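Local coordinates for protein aminoglycoside N(3)-acetyltransferase, AAC(3)-IVa (Escherichia coli, PDB 6MN4) that transfers an acetyl group from acetyl-CoA to the 3-amino group of 2-deoxystreptamine aminoglycosides, probably conferring resistance to drugs such as gentamicin and apramycin, at residues Val29-Arg34 and Leu60-Trp65; Leu68-Phe73 and Pro169-Ile174. The protein carries 1 engineered substitution. All coordinates share one frame; numbering follows the deposited sequence.

Contact 1: residues Val29-Arg34 and Leu60-Trp65; sequences VHSSFR and LVMPSW. With AM2 (apramycin), chain G; PO4 (phosphate ion), chain M.
Two neighbouring parallel strands of the central mixed sheet, joined in a beta-alpha-beta crossover through helix 42-54, meet where V29 faces L60, V61 and M62. Between the two segments one backbone bond forms, V29 N to V61 O at 2.9 Å with an N-H...O angle of 156°, and V61 also bonds to L27, two residues before V29. The short strand axes make an angle of 48° and diverge past V29, in keeping with a twisted sheet.

V29 splits its two methyl branches between different partners. With chi1 at -44°, CG1 lies anti to the carbonyl carbon and reaches L60 CD1 at 3.8 Å, the two side chains crossing at about a right angle. CG2 meets the M62 chain near its root, 3.5 Å from M62 CG. Past this cluster P63 CD sits 4.0 Å above the imidazole plane of H30, displaced toward its rim, and the nearest pair is H30 ND1 to P63 CG at 3.7 Å.

Beyond the strands both segments meet bound groups. CC4 of the deoxystreptamine ring of apramycin stands 3.5 Å above the W65 indole plane, displaced toward the rim, and the amino nitrogen NC4 comes near CZ2 and CH2 obliquely. F33 N donates to phosphate O4 at 3.1 Å; this ion, probably from the crystallisation liquor, is also bound by V86 N.

Strand 141-145 flanks 26-31, its L143 bonding to H30, and L60 bonds to A109 of strand 106-109. Helix 86-91 packs F91 on L60 and M62, and helix 42-54 brings L50 and L54 against L60.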
loop_
_atom_site.group_PDB
_atom_site.type_symbol
_atom_site.label_atom_id
_atom_site.label_comp_id
_atom_site.label_asym_id
_atom_site.label_seq_id
_atom_site.Cartn_x
_atom_site.Cartn_y
_atom_site.Cartn_z
ATOM N N VAL A 29 2.205 2.668 5.047
ATOM C CA VAL A 29 2.137 3.993 4.444
ATOM C C VAL A 29 2.387 3.895 2.944
ATOM O O VAL A 29 3.244 3.133 2.485
ATOM C CB VAL A 29 3.118 4.987 5.109
ATOM C CG1 VAL A 29 3.077 4.841 6.618
ATOM C CG2 VAL A 29 4.525 4.810 4.601
ATOM N N HIS A 30 1.595 4.643 2.183
ATOM C CA HIS A 30 1.825 4.877 0.766
ATOM C C HIS A 30 2.083 6.363 0.587
ATOM O O HIS A 30 1.274 7.187 1.027
ATOM C CB HIS A 30 0.624 4.442 -0.078
ATOM C CG HIS A 30 0.154 3.053 0.210
ATOM N ND1 HIS A 30 0.360 2.003 -0.659
ATOM C CD2 HIS A 30 -0.512 2.538 1.272
ATOM C CE1 HIS A 30 -0.161 0.902 -0.145
ATOM N NE2 HIS A 30 -0.688 1.199 1.028
ATOM N N SER A 31 3.204 6.708 -0.044
ATOM C CA SER A 31 3.655 8.091 -0.068
ATOM C C SER A 31 3.962 8.553 -1.484
ATOM O O SER A 31 4.419 7.773 -2.328
ATOM C CB SER A 31 4.891 8.284 0.816
ATOM O OG SER A 31 5.915 7.376 0.462
ATOM N N SER A 32 3.685 9.831 -1.733
ATOM C CA SER A 32 4.168 10.562 -2.901
ATOM C C SER A 32 5.018 11.709 -2.364
ATOM O O SER A 32 4.484 12.743 -1.948
ATOM C CB SER A 32 3.014 11.068 -3.760
ATOM O OG SER A 32 3.486 11.798 -4.883
ATOM N N PHE A 33 6.342 11.518 -2.359
ATOM C CA PHE A 33 7.249 12.528 -1.820
ATOM C C PHE A 33 7.146 13.860 -2.552
ATOM O O PHE A 33 7.537 14.890 -1.995
ATOM C CB PHE A 33 8.690 12.014 -1.869
ATOM C CG PHE A 33 9.677 12.891 -1.149
ATOM C CD1 PHE A 33 9.733 12.908 0.234
ATOM C CD2 PHE A 33 10.548 13.702 -1.857
ATOM C CE1 PHE A 33 10.641 13.718 0.893
ATOM C CE2 PHE A 33 11.451 14.508 -1.205
ATOM C CZ PHE A 33 11.496 14.517 0.170
ATOM N N ARG A 34 6.627 13.858 -3.784
ATOM C CA ARG A 34 6.423 15.100 -4.524
ATOM C C ARG A 34 5.546 16.081 -3.752
ATOM O O ARG A 34 5.742 17.298 -3.849
ATOM C CB ARG A 34 5.814 14.785 -5.892
ATOM C CG ARG A 34 5.462 15.998 -6.734
ATOM C CD ARG A 34 4.338 15.684 -7.717
ATOM N NE ARG A 34 4.755 14.755 -8.765
ATOM C CZ ARG A 34 4.006 13.753 -9.218
ATOM N NH1 ARG A 34 2.798 13.544 -8.711
ATOM N NH2 ARG A 34 4.466 12.958 -10.176
ATOM N N LEU A 60 6.822 -0.204 10.962
ATOM C CA LEU A 60 6.503 0.543 9.754
ATOM C C LEU A 60 6.502 -0.397 8.558
ATOM O O LEU A 60 7.457 -1.154 8.356
ATOM C CB LEU A 60 7.507 1.675 9.539
ATOM C CG LEU A 60 7.233 2.647 8.389
ATOM C CD1 LEU A 60 5.985 3.473 8.667
ATOM C CD2 LEU A 60 8.435 3.558 8.149
ATOM N N VAL A 61 5.427 -0.356 7.774
ATOM C CA VAL A 61 5.290 -1.178 6.579
ATOM C C VAL A 61 5.058 -0.266 5.386
ATOM O O VAL A 61 4.324 0.723 5.481
ATOM C CB VAL A 61 4.146 -2.203 6.712
ATOM C CG1 VAL A 61 4.193 -3.211 5.574
ATOM C CG2 VAL A 61 4.227 -2.899 8.048
ATOM N N MET A 62 5.700 -0.589 4.269
ATOM C CA MET A 62 5.577 0.158 3.030
ATOM C C MET A 62 5.613 -0.821 1.867
ATOM O O MET A 62 6.259 -1.872 1.959
ATOM C CB MET A 62 6.702 1.196 2.859
ATOM C CG MET A 62 6.794 2.223 3.979
ATOM S SD MET A 62 8.198 3.351 3.837
ATOM C CE MET A 62 7.874 4.042 2.230
ATOM N N PRO A 63 4.917 -0.514 0.774
ATOM C CA PRO A 63 5.032 -1.350 -0.425
ATOM C C PRO A 63 6.462 -1.355 -0.941
ATOM O O PRO A 63 7.229 -0.412 -0.728
ATOM C CB PRO A 63 4.073 -0.683 -1.420
ATOM C CG PRO A 63 3.853 0.708 -0.884
ATOM C CD PRO A 63 3.947 0.582 0.601
ATOM N N SER A 64 6.826 -2.440 -1.622
ATOM C CA SER A 64 8.216 -2.617 -2.011
ATOM C C SER A 64 8.341 -3.553 -3.205
ATOM O O SER A 64 9.365 -4.223 -3.371
ATOM C CB SER A 64 9.023 -3.145 -0.819
ATOM O OG SER A 64 10.417 -3.076 -1.061
ATOM N N TRP A 65 7.316 -3.605 -4.048
ATOM C CA TRP A 65 7.356 -4.521 -5.174
ATOM C C TRP A 65 8.096 -3.898 -6.354
ATOM O O TRP A 65 8.304 -2.683 -6.426
ATOM C CB TRP A 65 5.945 -4.937 -5.592
ATOM C CG TRP A 65 5.023 -3.802 -5.926
ATOM C CD1 TRP A 65 5.017 -3.054 -7.068
ATOM C CD2 TRP A 65 3.952 -3.301 -5.114
ATOM N NE1 TRP A 65 4.015 -2.113 -7.014
ATOM C CE2 TRP A 65 3.347 -2.246 -5.826
ATOM C CE3 TRP A 65 3.450 -3.642 -3.854
ATOM C CZ2 TRP A 65 2.269 -1.526 -5.318
ATOM C CZ3 TRP A 65 2.372 -2.926 -3.353
ATOM C CH2 TRP A 65 1.797 -1.880 -4.081
HETATM C CA1 AM2 G . -0.850 -1.984 -12.537
HETATM C CA2 AM2 G . -1.948 -1.905 -13.603
HETATM C CA3 AM2 G . -1.903 -3.090 -14.576
HETATM C CA4 AM2 G . -0.529 -3.355 -15.104
HETATM C CA5 AM2 G . 0.506 -3.459 -13.951
HETATM C CA6 AM2 G . 1.843 -3.816 -14.462
HETATM C CA7 AM2 G . 1.741 -5.200 -15.128
HETATM C CA8 AM2 G . 0.810 -5.145 -16.364
HETATM C CA9 AM2 G . 3.696 -5.134 -16.583
HETATM O OA4 AM2 G . 0.528 -2.196 -13.156
HETATM O OA5 AM2 G . -0.534 -4.556 -16.034
HETATM N NA2 AM2 G . -3.250 -1.898 -12.936
HETATM N NA7 AM2 G . 3.058 -5.752 -15.428
HETATM O OA6 AM2 G . 2.207 -2.801 -15.416
HETATM O OA8 AM2 G . 0.547 -6.399 -16.792
HETATM O OA1 AM2 G . -1.100 -3.057 -11.751
HETATM C CB1 AM2 G . 0.828 -6.600 -18.114
HETATM C CB2 AM2 G . 0.302 -5.490 -19.051
HETATM C CB3 AM2 G . 0.505 -5.826 -20.478
HETATM C CB4 AM2 G . 1.227 -7.116 -20.701
HETATM C CB5 AM2 G . 0.628 -8.288 -19.881
HETATM C CB6 AM2 G . 1.635 -9.363 -19.758
HETATM O OB1 AM2 G . 0.248 -7.913 -18.520
HETATM N NB4 AM2 G . 1.171 -7.460 -22.144
HETATM O OB2 AM2 G . -1.111 -5.302 -18.837
HETATM O OB3 AM2 G . 1.264 -4.742 -21.115
HETATM O OB6 AM2 G . 1.750 -9.684 -18.405
HETATM C CC1 AM2 G . -1.119 -2.793 -10.324
HETATM C CC2 AM2 G . -0.899 -4.160 -9.694
HETATM C CC3 AM2 G . -1.059 -4.067 -8.170
HETATM C CC4 AM2 G . 0.019 -3.193 -7.559
HETATM C CC5 AM2 G . 0.483 -1.991 -8.408
HETATM C CC6 AM2 G . -0.066 -1.786 -9.848
HETATM N NC4 AM2 G . -0.498 -2.695 -6.276
HETATM N NC6 AM2 G . -0.624 -0.428 -9.867
HETATM O OC2 AM2 G . -1.838 -5.061 -10.227
HETATM O OC3 AM2 G . -0.951 -5.356 -7.619
HETATM P P PO4 M . 8.187 10.700 -5.729
HETATM O O1 PO4 M . 6.909 11.351 -6.204
HETATM O O2 PO4 M . 9.230 11.760 -5.457
HETATM O O3 PO4 M . 8.688 9.771 -6.809
HETATM O O4 PO4 M . 7.920 9.926 -4.458
#

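Contact 2: residues Leu68-Phe73 and Pro169-Ile174. With AM2 (apramycin), chain G.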
loop_
_atom_site.group_PDB
_atom_site.type_symbol
_atom_site.label_atom_id
_atom_site.label_comp_id
_atom_site.label_asym_id
_atom_site.label_seq_id
_atom_site.Cartn_x
_atom_site.Cartn_y
_atom_site.Cartn_z
ATOM N N LEU A 68 7.885 -5.521 -12.215
ATOM C CA LEU A 68 8.329 -6.196 -13.423
ATOM C C LEU A 68 7.842 -7.636 -13.441
ATOM O O LEU A 68 7.873 -8.330 -12.422
ATOM C CB LEU A 68 9.852 -6.161 -13.543
ATOM C CG LEU A 68 10.497 -4.829 -13.183
ATOM C CD1 LEU A 68 11.993 -5.013 -13.040
ATOM C CD2 LEU A 68 10.161 -3.767 -14.228
ATOM N N ASP A 69 7.398 -8.079 -14.616
ATOM C CA ASP A 69 6.744 -9.367 -14.766
ATOM C C ASP A 69 7.606 -10.425 -15.439
ATOM O O ASP A 69 7.263 -11.610 -15.365
ATOM C CB ASP A 69 5.439 -9.195 -15.555
ATOM C CG ASP A 69 5.589 -8.238 -16.714
ATOM O OD1 ASP A 69 6.682 -7.645 -16.860
ATOM O OD2 ASP A 69 4.612 -8.070 -17.473
ATOM N N ASP A 70 8.692 -10.001 -16.084
ATOM C CA ASP A 70 9.629 -10.913 -16.742
ATOM C C ASP A 70 11.024 -10.965 -16.091
ATOM O O ASP A 70 11.939 -11.581 -16.637
ATOM C CB ASP A 70 9.759 -10.563 -18.227
ATOM C CG ASP A 70 8.482 -10.826 -19.001
ATOM O OD1 ASP A 70 8.063 -11.999 -19.079
ATOM O OD2 ASP A 70 7.898 -9.857 -19.533
ATOM N N GLU A 71 11.184 -10.324 -14.935
ATOM C CA GLU A 71 12.465 -10.274 -14.249
ATOM C C GLU A 71 12.275 -10.869 -12.859
ATOM O O GLU A 71 11.310 -10.511 -12.161
ATOM C CB GLU A 71 13.007 -8.842 -14.146
ATOM C CG GLU A 71 13.049 -8.081 -15.461
ATOM C CD GLU A 71 14.392 -8.185 -16.156
ATOM O OE1 GLU A 71 14.411 -8.252 -17.404
ATOM O OE2 GLU A 71 15.429 -8.200 -15.458
ATOM N N PRO A 72 13.141 -11.780 -12.423
ATOM C CA PRO A 72 13.021 -12.321 -11.065
ATOM C C PRO A 72 13.361 -11.270 -10.019
ATOM O O PRO A 72 13.978 -10.242 -10.303
ATOM C CB PRO A 72 14.027 -13.475 -11.045
ATOM C CG PRO A 72 14.993 -13.153 -12.132
ATOM C CD PRO A 72 14.214 -12.436 -13.190
ATOM N N PHE A 73 12.940 -11.546 -8.786
ATOM C CA PHE A 73 13.020 -10.590 -7.692
ATOM C C PHE A 73 13.978 -11.091 -6.622
ATOM O O PHE A 73 13.958 -12.272 -6.261
ATOM C CB PHE A 73 11.632 -10.333 -7.075
ATOM C CG PHE A 73 11.669 -9.514 -5.811
ATOM C CD1 PHE A 73 11.613 -8.130 -5.860
ATOM C CD2 PHE A 73 11.757 -10.126 -4.573
ATOM C CE1 PHE A 73 11.654 -7.374 -4.701
ATOM C CE2 PHE A 73 11.800 -9.377 -3.413
ATOM C CZ PHE A 73 11.749 -8.000 -3.477
ATOM N N PRO A 169 -5.965 -12.285 -16.523
ATOM C CA PRO A 169 -4.693 -13.027 -16.506
ATOM C C PRO A 169 -3.495 -12.093 -16.416
ATOM O O PRO A 169 -3.271 -11.253 -17.291
ATOM C CB PRO A 169 -4.713 -13.793 -17.835
ATOM C CG PRO A 169 -5.645 -13.016 -18.705
ATOM C CD PRO A 169 -6.698 -12.479 -17.787
ATOM N N ARG A 170 -2.723 -12.252 -15.346
ATOM C CA ARG A 170 -1.474 -11.539 -15.148
ATOM C C ARG A 170 -0.407 -12.552 -14.754
ATOM O O ARG A 170 -0.716 -13.653 -14.295
ATOM C CB ARG A 170 -1.619 -10.448 -14.077
ATOM C CG ARG A 170 -2.623 -9.360 -14.435
ATOM C CD ARG A 170 -2.093 -8.455 -15.536
ATOM N NE ARG A 170 -3.143 -8.012 -16.450
ATOM C CZ ARG A 170 -3.764 -6.840 -16.361
ATOM N NH1 ARG A 170 -3.443 -5.991 -15.396
ATOM N NH2 ARG A 170 -4.703 -6.512 -17.236
ATOM N N HIS A 171 0.859 -12.185 -14.943
ATOM C CA HIS A 171 1.939 -13.129 -14.695
ATOM C C HIS A 171 3.148 -12.428 -14.094
ATOM O O HIS A 171 3.295 -11.206 -14.166
ATOM C CB HIS A 171 2.350 -13.862 -15.977
ATOM C CG HIS A 171 3.267 -13.072 -16.858
ATOM N ND1 HIS A 171 2.807 -12.279 -17.887
ATOM C CD2 HIS A 171 4.617 -12.962 -16.872
ATOM C CE1 HIS A 171 3.834 -11.715 -18.498
ATOM N NE2 HIS A 171 4.943 -12.109 -17.899
ATOM N N CYS A 172 4.013 -13.238 -13.489
ATOM C CA CYS A 172 5.320 -12.816 -13.008
ATOM C C CYS A 172 6.294 -13.956 -13.284
ATOM O O CYS A 172 5.953 -14.944 -13.942
ATOM C CB CYS A 172 5.270 -12.443 -11.522
ATOM S SG CYS A 172 5.020 -13.850 -10.411
ATOM N N THR A 173 7.518 -13.829 -12.779
ATOM C CA THR A 173 8.493 -14.894 -12.946
ATOM C C THR A 173 9.417 -14.929 -11.741
ATOM O O THR A 173 9.725 -13.896 -11.140
ATOM C CB THR A 173 9.330 -14.729 -14.214
ATOM O OG1 THR A 173 10.365 -15.718 -14.230
ATOM C CG2 THR A 173 9.973 -13.385 -14.219
ATOM N N ILE A 174 9.854 -16.137 -11.400
ATOM C CA ILE A 174 10.802 -16.349 -10.316
ATOM C C ILE A 174 11.924 -17.236 -10.833
ATOM O O ILE A 174 12.029 -17.473 -12.042
ATOM C CB ILE A 174 10.097 -16.936 -9.077
ATOM C CG1 ILE A 174 9.285 -18.199 -9.403
ATOM C CG2 ILE A 174 9.179 -15.905 -8.461
ATOM C CD1 ILE A 174 10.072 -19.491 -9.478
HETATM C CA1 AM2 G . -0.850 -1.984 -12.537
HETATM C CA2 AM2 G . -1.948 -1.905 -13.603
HETATM C CA3 AM2 G . -1.903 -3.090 -14.576
HETATM C CA4 AM2 G . -0.529 -3.355 -15.104
HETATM C CA5 AM2 G . 0.506 -3.459 -13.951
HETATM C CA6 AM2 G . 1.843 -3.816 -14.462
HETATM C CA7 AM2 G . 1.741 -5.200 -15.128
HETATM C CA8 AM2 G . 0.810 -5.145 -16.364
HETATM C CA9 AM2 G . 3.696 -5.134 -16.583
HETATM O OA4 AM2 G . 0.528 -2.196 -13.156
HETATM O OA5 AM2 G . -0.534 -4.556 -16.034
HETATM N NA2 AM2 G . -3.250 -1.898 -12.936
HETATM N NA7 AM2 G . 3.058 -5.752 -15.428
HETATM O OA6 AM2 G . 2.207 -2.801 -15.416
HETATM O OA8 AM2 G . 0.547 -6.399 -16.792
HETATM O OA1 AM2 G . -1.100 -3.057 -11.751
HETATM C CB1 AM2 G . 0.828 -6.600 -18.114
HETATM C CB2 AM2 G . 0.302 -5.490 -19.051
HETATM C CB3 AM2 G . 0.505 -5.826 -20.478
HETATM C CB4 AM2 G . 1.227 -7.116 -20.701
HETATM C CB5 AM2 G . 0.628 -8.288 -19.881
HETATM C CB6 AM2 G . 1.635 -9.363 -19.758
HETATM O OB1 AM2 G . 0.248 -7.913 -18.520
HETATM N NB4 AM2 G . 1.171 -7.460 -22.144
HETATM O OB2 AM2 G . -1.111 -5.302 -18.837
HETATM O OB3 AM2 G . 1.264 -4.742 -21.115
HETATM O OB6 AM2 G . 1.750 -9.684 -18.405
HETATM C CC1 AM2 G . -1.119 -2.793 -10.324
HETATM C CC2 AM2 G . -0.899 -4.160 -9.694
HETATM C CC3 AM2 G . -1.059 -4.067 -8.170
HETATM C CC4 AM2 G . 0.019 -3.193 -7.559
HETATM C CC5 AM2 G . 0.483 -1.991 -8.408
HETATM C CC6 AM2 G . -0.066 -1.786 -9.848
HETATM N NC4 AM2 G . -0.498 -2.695 -6.276
HETATM N NC6 AM2 G . -0.624 -0.428 -9.867
HETATM O OC2 AM2 G . -1.838 -5.061 -10.227
HETATM O OC3 AM2 G . -0.951 -5.356 -7.619
#
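The loop from D69 to P72 runs almost in the same direction as H171 to I174, 6° apart end to end, and draws closest where the CA atoms of D69 and C172 are 4.1 Å apart. No backbone N-H...O bond crosses: the angle from T173 N to D69 O is poor, and the carbonyl instead receives a CA-H...O contact from C172 CA at 3.3 Å. The loop thus lies against the strand without extending its sheet.

H171 is met from two directions. D69 CB stands over one face of the imidazole, 4.1 Å from its centroid and 26° off the normal, a CH-pi arrangement. At the ring edge, near its plane, H171 NE2 gives a weak hydrogen bond to D70 OD1 at 3.3 Å, with the D70 carboxylate turned 49° from the ring. With CG between its backbone N and carbonyl carbon, H171 turns the imidazole to the loop side, where the two aspartates may steady the ring. Farther along, T173 directs its CG2 methyl against the D70-E71 peptide, while its OG1 is bonded to V181 O.

D69 and H171 also line the apramycin pocket, together with R170. The drug's OB6 hydroxyl, on its terminal sugar, lies 2.8 Å from H171 ND1 and donates a weak bond to D69 OD2 at 3.4 Å. R170 lays one guanidinium face beneath OB2, which stands 3.9 Å above the plane over its centre; its NH1 also forms a salt bridge with D189.

Strand 168-176 pairs with 179-187 in a two-stranded antiparallel sheet, R170 bonding to Y185 and C172 to V183. The loop, which links strand 59-63 to helix 86-91, lies against the first, and F104 and L121 from other loops pack on C172 and I174.

Overall arrangement
Contact 1 belongs to the core of the central sheet, about 7 Å from the centre of the chain to its own centre, whereas contact 2 lies about 19 Å out, at the small antiparallel sheet. Their centres are 21 Å apart, yet the chain leaving strand 59-63 connects them, and S64 O packs on F73 CE1 at 4.1 Å. Apramycin spans the gap: its NC4 by W65 and its OB6 by D69 and H171 are 14.2 Å apart. The 60-65 segment therefore meets the deoxystreptamine end, and contact 2 the terminal sugar and neighbouring bicyclic unit. H126, E187 and E251 add hydrogen bonds to the drug.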